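PDB 4DQN: putative branched-chain amino acid aminotransferase IlvE from Streptococcus mutans, which probably transfers the amino group of leucine, isoleucine or valine to 2-oxoglutarate, giving the branched-chain 2-oxo acid and glutamate, with pyridoxal 5'-phosphate as cofactor. Local coordinates for residues Ile222-Gly226 and Ser227-Phe231; Pro96-Pro99 and Thr100-Ile104. All coordinates share one frame; numbering follows the deposited sequence.

Both contacts are local, each made within one continuous run of chain, and they lie on opposite sides of the chain's centre, with nearest atoms about 16 Å apart. Interaction 1 is buried: residues 222-231 form a tight hairpin within the mixed sheet, held by paired backbone bonds, a bridging water and an aliphatic-aromatic cluster. Interaction 2 is only partly buried: residues 96-104 lead from a loop into helix 100-113, beside the antiparallel sheet, and the backbone bond from Phe103 N to Pro99 O starts the helix, with side-chain packing around it. They share no strand or helix. Where the hairpin uses glycine to turn, the helix start uses proline.

Interaction 1: residues Ile222-Gly226 and Ser227-Phe231; sequences IEEVG and SANFF
A two-residue beta hairpin joins strand 222-225 to strand 228-234, turning through a type II' turn from Val225 to Ala228. Two backbone bonds close it: Val225 N donates to Ala228 O (2.7 Å), and Ala228 N returns a bond to Val225 O (2.9 Å), approaching from above the carbonyl plane. Gly226 suits the first corner because its phi of 60° is positive, a backbone shape that favours glycine, and Ser227 fills the second.

Beyond the turn the strands splay, and a water takes over: it donates to Glu223 O (2.6 Å) and accepts from Phe230 N (2.8 Å), so the water links the two backbone groups where the strands diverge. Here Glu223 and Glu224 both face Tyr213, making a classic beta bulge.

Phe230 carries the apolar side of the contact. With its CG anti to the backbone N (chi1 177°), the ring turns one face to Ile222, whose CD1 sits 4.0 Å from the ring centroid and only 8° off the normal, a CH-pi contact. Val225 CG2 instead lies at the ring's edge and packs against Phe230 CB (3.7 Å). Isoleucine suits its place, since CD1 covers the ring face while CG2 packs beside Phe230 CB; Ile212 and Ala284 extend the cluster.

The polar ends are tied down elsewhere: Glu224 OE1 accepts from Leu248 N, and Asn229 bonds the backbone of Leu248 and Ser250. Ser227 lies about 5 Å, side chain to side chain, from Lys188, the predicted cofactor lysine, which places the turn beside the probable pyridoxal phosphate site of this class-IV aminotransferase.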
ATOM      1  N   ILE A 222       9.785 -17.718  10.667  1.00 37.15           N
ATOM      2  CA  ILE A 222       9.910 -16.284  10.905  1.00 36.54           C
ATOM      3  C   ILE A 222      10.230 -15.550   9.613  1.00 38.95           C
ATOM      4  O   ILE A 222      11.070 -15.992   8.823  1.00 36.67           O
ATOM      5  CB  ILE A 222      11.002 -15.984  11.960  1.00 37.37           C
ATOM      6  CG1 ILE A 222      10.553 -16.480  13.337  1.00 38.71           C
ATOM      7  CG2 ILE A 222      11.302 -14.494  12.029  1.00 34.86           C
ATOM      8  CD1 ILE A 222      11.588 -16.238  14.438  1.00 38.40           C
ATOM      9  N   GLU A 223       9.547 -14.431   9.394  1.00 35.49           N
ATOM     10  CA  GLU A 223       9.814 -13.588   8.241  1.00 36.28           C
ATOM     11  C   GLU A 223      10.660 -12.395   8.645  1.00 39.66           C
ATOM     12  O   GLU A 223      11.821 -12.263   8.235  1.00 43.52           O
ATOM     13  CB  GLU A 223       8.504 -13.077   7.653  1.00 42.03           C
ATOM     14  CG  GLU A 223       7.669 -14.153   7.010  1.00 43.30           C
ATOM     15  CD  GLU A 223       7.778 -14.152   5.512  1.00 43.89           C
ATOM     16  OE1 GLU A 223       7.352 -13.158   4.885  1.00 42.16           O
ATOM     17  OE2 GLU A 223       8.291 -15.146   4.958  1.00 46.32           O
ATOM     18  N   GLU A 224      10.065 -11.514   9.441  1.00 37.60           N
ATOM     19  CA  GLU A 224      10.774 -10.319   9.877  1.00 38.03           C
ATOM     20  C   GLU A 224      10.207  -9.700  11.159  1.00 35.69           C
ATOM     21  O   GLU A 224       9.113 -10.064  11.617  1.00 34.80           O
ATOM     22  CB  GLU A 224      10.859  -9.284   8.739  1.00 41.19           C
ATOM     23  CG  GLU A 224       9.560  -9.013   7.991  1.00 44.19           C
ATOM     24  CD  GLU A 224       9.792  -8.210   6.716  1.00 50.69           C
ATOM     25  OE1 GLU A 224      10.600  -8.645   5.870  1.00 50.37           O
ATOM     26  OE2 GLU A 224       9.177  -7.137   6.563  1.00 53.69           O
ATOM     27  N   VAL A 225      10.980  -8.768  11.718  1.00 34.86           N
ATOM     28  CA  VAL A 225      10.689  -8.118  12.991  1.00 34.26           C
ATOM     29  C   VAL A 225      10.283  -6.678  12.703  1.00 38.55           C
ATOM     30  O   VAL A 225      11.138  -5.799  12.553  1.00 36.30           O
ATOM     31  CB  VAL A 225      11.942  -8.123  13.879  1.00 37.00           C
ATOM     32  CG1 VAL A 225      11.602  -7.736  15.316  1.00 34.56           C
ATOM     33  CG2 VAL A 225      12.621  -9.498  13.830  1.00 32.09           C
ATOM     34  N   GLY A 226       8.975  -6.440  12.626  1.00 40.39           N
ATOM     35  CA  GLY A 226       8.472  -5.173  12.134  1.00 36.12           C
ATOM     36  C   GLY A 226       8.974  -5.007  10.719  1.00 41.07           C
ATOM     37  O   GLY A 226       8.743  -5.879   9.871  1.00 43.29           O
ATOM     38  N   SER A 227       9.691  -3.914  10.466  1.00 40.06           N
ATOM     39  CA  SER A 227      10.252  -3.674   9.139  1.00 43.49           C
ATOM     40  C   SER A 227      11.718  -4.104   9.053  1.00 43.97           C
ATOM     41  O   SER A 227      12.355  -3.940   8.005  1.00 44.99           O
ATOM     42  CB  SER A 227      10.112  -2.197   8.756  1.00 45.97           C
ATOM     43  OG  SER A 227      10.916  -1.375   9.585  1.00 47.92           O
ATOM     44  N   ALA A 228      12.240  -4.663  10.151  1.00 37.99           N
ATOM     45  CA  ALA A 228      13.644  -5.098  10.233  1.00 36.51           C
ATOM     46  C   ALA A 228      13.788  -6.611  10.071  1.00 37.34           C
ATOM     47  O   ALA A 228      12.818  -7.351  10.259  1.00 36.52           O
ATOM     48  CB  ALA A 228      14.255  -4.656  11.561  1.00 36.84           C
ATOM     49  N   ASN A 229      14.993  -7.068   9.732  1.00 33.05           N
ATOM     50  CA  ASN A 229      15.250  -8.508   9.561  1.00 30.95           C
ATOM     51  C   ASN A 229      15.562  -9.185  10.895  1.00 33.15           C
ATOM     52  O   ASN A 229      16.059  -8.536  11.808  1.00 37.04           O
ATOM     53  CB  ASN A 229      16.420  -8.746   8.599  1.00 33.12           C
ATOM     54  CG  ASN A 229      16.048  -8.523   7.139  1.00 37.70           C
ATOM     55  OD1 ASN A 229      16.908  -8.539   6.263  1.00 42.05           O
ATOM     56  ND2 ASN A 229      14.773  -8.297   6.875  1.00 37.90           N
ATOM     57  N   PHE A 230      15.258 -10.479  11.000  1.00 29.29           N
ATOM     58  CA  PHE A 230      15.595 -11.286  12.171  1.00 32.34           C
ATOM     59  C   PHE A 230      16.932 -11.978  11.899  1.00 30.40           C
ATOM     60  O   PHE A 230      17.237 -12.327  10.749  1.00 30.19           O
ATOM     61  CB  PHE A 230      14.499 -12.344  12.419  1.00 32.80           C
ATOM     62  CG  PHE A 230      14.794 -13.298  13.571  1.00 34.30           C
ATOM     63  CD1 PHE A 230      15.510 -14.484  13.362  1.00 31.57           C
ATOM     64  CD2 PHE A 230      14.346 -13.012  14.854  1.00 30.99           C
ATOM     65  CE1 PHE A 230      15.777 -15.357  14.422  1.00 34.07           C
ATOM     66  CE2 PHE A 230      14.606 -13.880  15.920  1.00 31.73           C
ATOM     67  CZ  PHE A 230      15.315 -15.053  15.705  1.00 30.48           C
ATOM     68  N   PHE A 231      17.736 -12.154  12.944  1.00 32.71           N
ATOM     69  CA  PHE A 231      18.915 -13.018  12.854  1.00 33.14           C
ATOM     70  C   PHE A 231      19.055 -13.791  14.161  1.00 33.64           C
ATOM     71  O   PHE A 231      18.705 -13.294  15.230  1.00 29.17           O
ATOM     72  CB  PHE A 231      20.210 -12.239  12.514  1.00 31.49           C
ATOM     73  CG  PHE A 231      20.740 -11.382  13.649  1.00 33.09           C
ATOM     74  CD1 PHE A 231      20.373 -10.043  13.756  1.00 31.24           C
ATOM     75  CD2 PHE A 231      21.601 -11.914  14.603  1.00 33.71           C
ATOM     76  CE1 PHE A 231      20.852  -9.253  14.795  1.00 33.07           C
ATOM     77  CE2 PHE A 231      22.074 -11.135  15.652  1.00 31.65           C
ATOM     78  CZ  PHE A 231      21.702  -9.803  15.747  1.00 31.81           C
TER
HETATM   79  O   HOH W   1      14.242 -11.408   8.526  1.00 32.59           O

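Interaction 2: residues Pro96-Pro99 and Thr100-Ile104; sequences PQVP and TDKFI
Pro99 O accepts the hydrogen bond from Phe103 N at 2.9 Å, the first i to i+4 bond of helix 100-113. The bond is nearly straight at the hydrogen (166°), and the N lies almost in line with the carbonyl. Pro99 holds the N-cap position: its phi of -60° suits the ring, its psi is still extended, and the chain turns helical at Thr100. Proline has no N-H to need an acceptor at this end, while its carbonyl can still accept the first helical bond.

Around that bond the side chains pack in a small group. Val98 CG1, anti to its own backbone N (chi1 173°), reaches forward over the first turn and meets Lys102 CD at 3.9 Å and Phe103 CB at 4.0 Å. The valine and lysine side chains cross at about a right angle, so the methyl rests on the methylenes rather than running beside them. Lys102 also passes the proline ring, CD to CD 4.1 Å. On another side of Pro99, its CB approaches Asp101 OD2 at 3.6 Å.

The next shell fixes these groups. Lys102 runs extended until its last torsion, where NZ bends toward Tyr25 OH, Ser27 OG and Asp35 O, all three hydrogen-bonded to it. Gln87 of helix 79-92 uses NE2 to bond both Val98 O and Thr100 OG1, linking the approach loop and the helix start to one amide. Val98 also rests on Trp34 and Phe150, while Phe103 turns to Asn82 and Ala83.

Lysine thus does double work: its methylenes serve as apolar surface for Val98 and Pro99, while its ammonium, gripped by three oxygens, is probably stabilised as the charged form.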
ATOM      1  N   PRO A  96       9.474   3.752 -13.008  1.00 26.95           N
ATOM      2  CA  PRO A  96      10.777   3.796 -13.690  1.00 28.32           C
ATOM      3  C   PRO A  96      11.909   3.790 -12.681  1.00 27.14           C
ATOM      4  O   PRO A  96      11.786   4.423 -11.617  1.00 27.90           O
ATOM      5  CB  PRO A  96      10.750   5.143 -14.419  1.00 26.84           C
ATOM      6  CG  PRO A  96       9.711   5.985 -13.661  1.00 28.51           C
ATOM      7  CD  PRO A  96       8.679   4.972 -13.229  1.00 26.53           C
ATOM      8  N   GLN A  97      12.997   3.096 -12.993  1.00 27.03           N
ATOM      9  CA  GLN A  97      14.120   3.024 -12.069  1.00 24.70           C
ATOM     10  C   GLN A  97      14.869   4.350 -11.932  1.00 25.61           C
ATOM     11  O   GLN A  97      14.983   5.124 -12.884  1.00 25.75           O
ATOM     12  CB  GLN A  97      15.100   1.938 -12.517  1.00 25.57           C
ATOM     13  CG  GLN A  97      14.588   0.502 -12.374  1.00 25.01           C
ATOM     14  CD  GLN A  97      15.647  -0.501 -12.768  1.00 30.80           C
ATOM     15  OE1 GLN A  97      16.825  -0.149 -12.880  1.00 26.84           O
ATOM     16  NE2 GLN A  97      15.246  -1.745 -12.993  1.00 27.73           N
ATOM     17  N   VAL A  98      15.381   4.607 -10.736  1.00 25.48           N
ATOM     18  CA  VAL A  98      16.348   5.680 -10.527  1.00 25.37           C
ATOM     19  C   VAL A  98      17.713   5.015 -10.619  1.00 24.96           C
ATOM     20  O   VAL A  98      18.020   4.141  -9.804  1.00 28.50           O
ATOM     21  CB  VAL A  98      16.183   6.307  -9.122  1.00 25.23           C
ATOM     22  CG1 VAL A  98      17.309   7.305  -8.828  1.00 26.09           C
ATOM     23  CG2 VAL A  98      14.831   6.995  -9.000  1.00 23.91           C
ATOM     24  N   PRO A  99      18.524   5.377 -11.634  1.00 27.62           N
ATOM     25  CA  PRO A  99      19.835   4.724 -11.788  1.00 26.00           C
ATOM     26  C   PRO A  99      20.736   4.910 -10.568  1.00 27.40           C
ATOM     27  O   PRO A  99      20.608   5.897  -9.840  1.00 25.56           O
ATOM     28  CB  PRO A  99      20.439   5.424 -13.017  1.00 27.62           C
ATOM     29  CG  PRO A  99      19.191   5.816 -13.857  1.00 33.17           C
ATOM     30  CD  PRO A  99      18.176   6.226 -12.794  1.00 23.86           C
ATOM     31  N   THR A 100      21.636   3.963 -10.348  1.00 28.59           N
ATOM     32  CA  THR A 100      22.511   3.987  -9.177  1.00 27.08           C
ATOM     33  C   THR A 100      23.355   5.257  -9.101  1.00 26.74           C
ATOM     34  O   THR A 100      23.469   5.865  -8.034  1.00 27.20           O
ATOM     35  CB  THR A 100      23.391   2.752  -9.167  1.00 27.29           C
ATOM     36  OG1 THR A 100      22.539   1.599  -9.111  1.00 28.52           O
ATOM     37  CG2 THR A 100      24.336   2.750  -7.959  1.00 27.95           C
ATOM     38  N   ASP A 101      23.932   5.684 -10.221  1.00 30.48           N
ATOM     39  CA  ASP A 101      24.725   6.908 -10.168  1.00 31.86           C
ATOM     40  C   ASP A 101      23.870   8.136  -9.836  1.00 30.00           C
ATOM     41  O   ASP A 101      24.314   8.995  -9.083  1.00 27.75           O
ATOM     42  CB  ASP A 101      25.604   7.110 -11.416  1.00 34.98           C
ATOM     43  CG  ASP A 101      24.800   7.272 -12.693  1.00 41.46           C
ATOM     44  OD1 ASP A 101      25.437   7.490 -13.745  1.00 50.32           O
ATOM     45  OD2 ASP A 101      23.551   7.177 -12.669  1.00 37.77           O
ATOM     46  N   LYS A 102      22.639   8.197 -10.352  1.00 24.94           N
ATOM     47  CA  LYS A 102      21.729   9.303 -10.026  1.00 26.06           C
ATOM     48  C   LYS A 102      21.398   9.290  -8.532  1.00 27.64           C
ATOM     49  O   LYS A 102      21.459  10.327  -7.863  1.00 27.35           O
ATOM     50  CB  LYS A 102      20.426   9.205 -10.853  1.00 28.31           C
ATOM     51  CG  LYS A 102      19.394  10.307 -10.567  1.00 25.75           C
ATOM     52  CD  LYS A 102      18.129  10.074 -11.404  1.00 26.62           C
ATOM     53  CE  LYS A 102      17.115  11.187 -11.228  1.00 26.39           C
ATOM     54  NZ  LYS A 102      17.634  12.534 -11.619  1.00 26.62           N
ATOM     55  N   PHE A 103      21.057   8.103  -8.023  1.00 26.41           N
ATOM     56  CA  PHE A 103      20.688   7.911  -6.621  1.00 24.92           C
ATOM     57  C   PHE A 103      21.809   8.346  -5.666  1.00 28.91           C
ATOM     58  O   PHE A 103      21.577   9.106  -4.707  1.00 27.87           O
ATOM     59  CB  PHE A 103      20.349   6.424  -6.401  1.00 23.90           C
ATOM     60  CG  PHE A 103      19.901   6.083  -4.994  1.00 25.64           C
ATOM     61  CD1 PHE A 103      20.837   5.889  -3.978  1.00 26.22           C
ATOM     62  CD2 PHE A 103      18.545   5.921  -4.699  1.00 25.43           C
ATOM     63  CE1 PHE A 103      20.425   5.573  -2.673  1.00 27.57           C
ATOM     64  CE2 PHE A 103      18.122   5.592  -3.407  1.00 26.20           C
ATOM     65  CZ  PHE A 103      19.067   5.414  -2.390  1.00 23.74           C
ATOM     66  N   ILE A 104      23.020   7.861  -5.920  1.00 26.48           N
ATOM     67  CA  ILE A 104      24.130   8.117  -5.008  1.00 27.18           C
ATOM     68  C   ILE A 104      24.521   9.585  -5.079  1.00 27.84           C
ATOM     69  O   ILE A 104      24.766  10.215  -4.051  1.00 28.22           O
ATOM     70  CB  ILE A 104      25.329   7.211  -5.315  1.00 27.19           C
ATOM     71  CG1 ILE A 104      24.989   5.762  -4.965  1.00 28.30           C
ATOM     72  CG2 ILE A 104      26.556   7.627  -4.512  1.00 28.05           C
ATOM     73  CD1 ILE A 104      26.064   4.782  -5.445  1.00 27.75           C
TER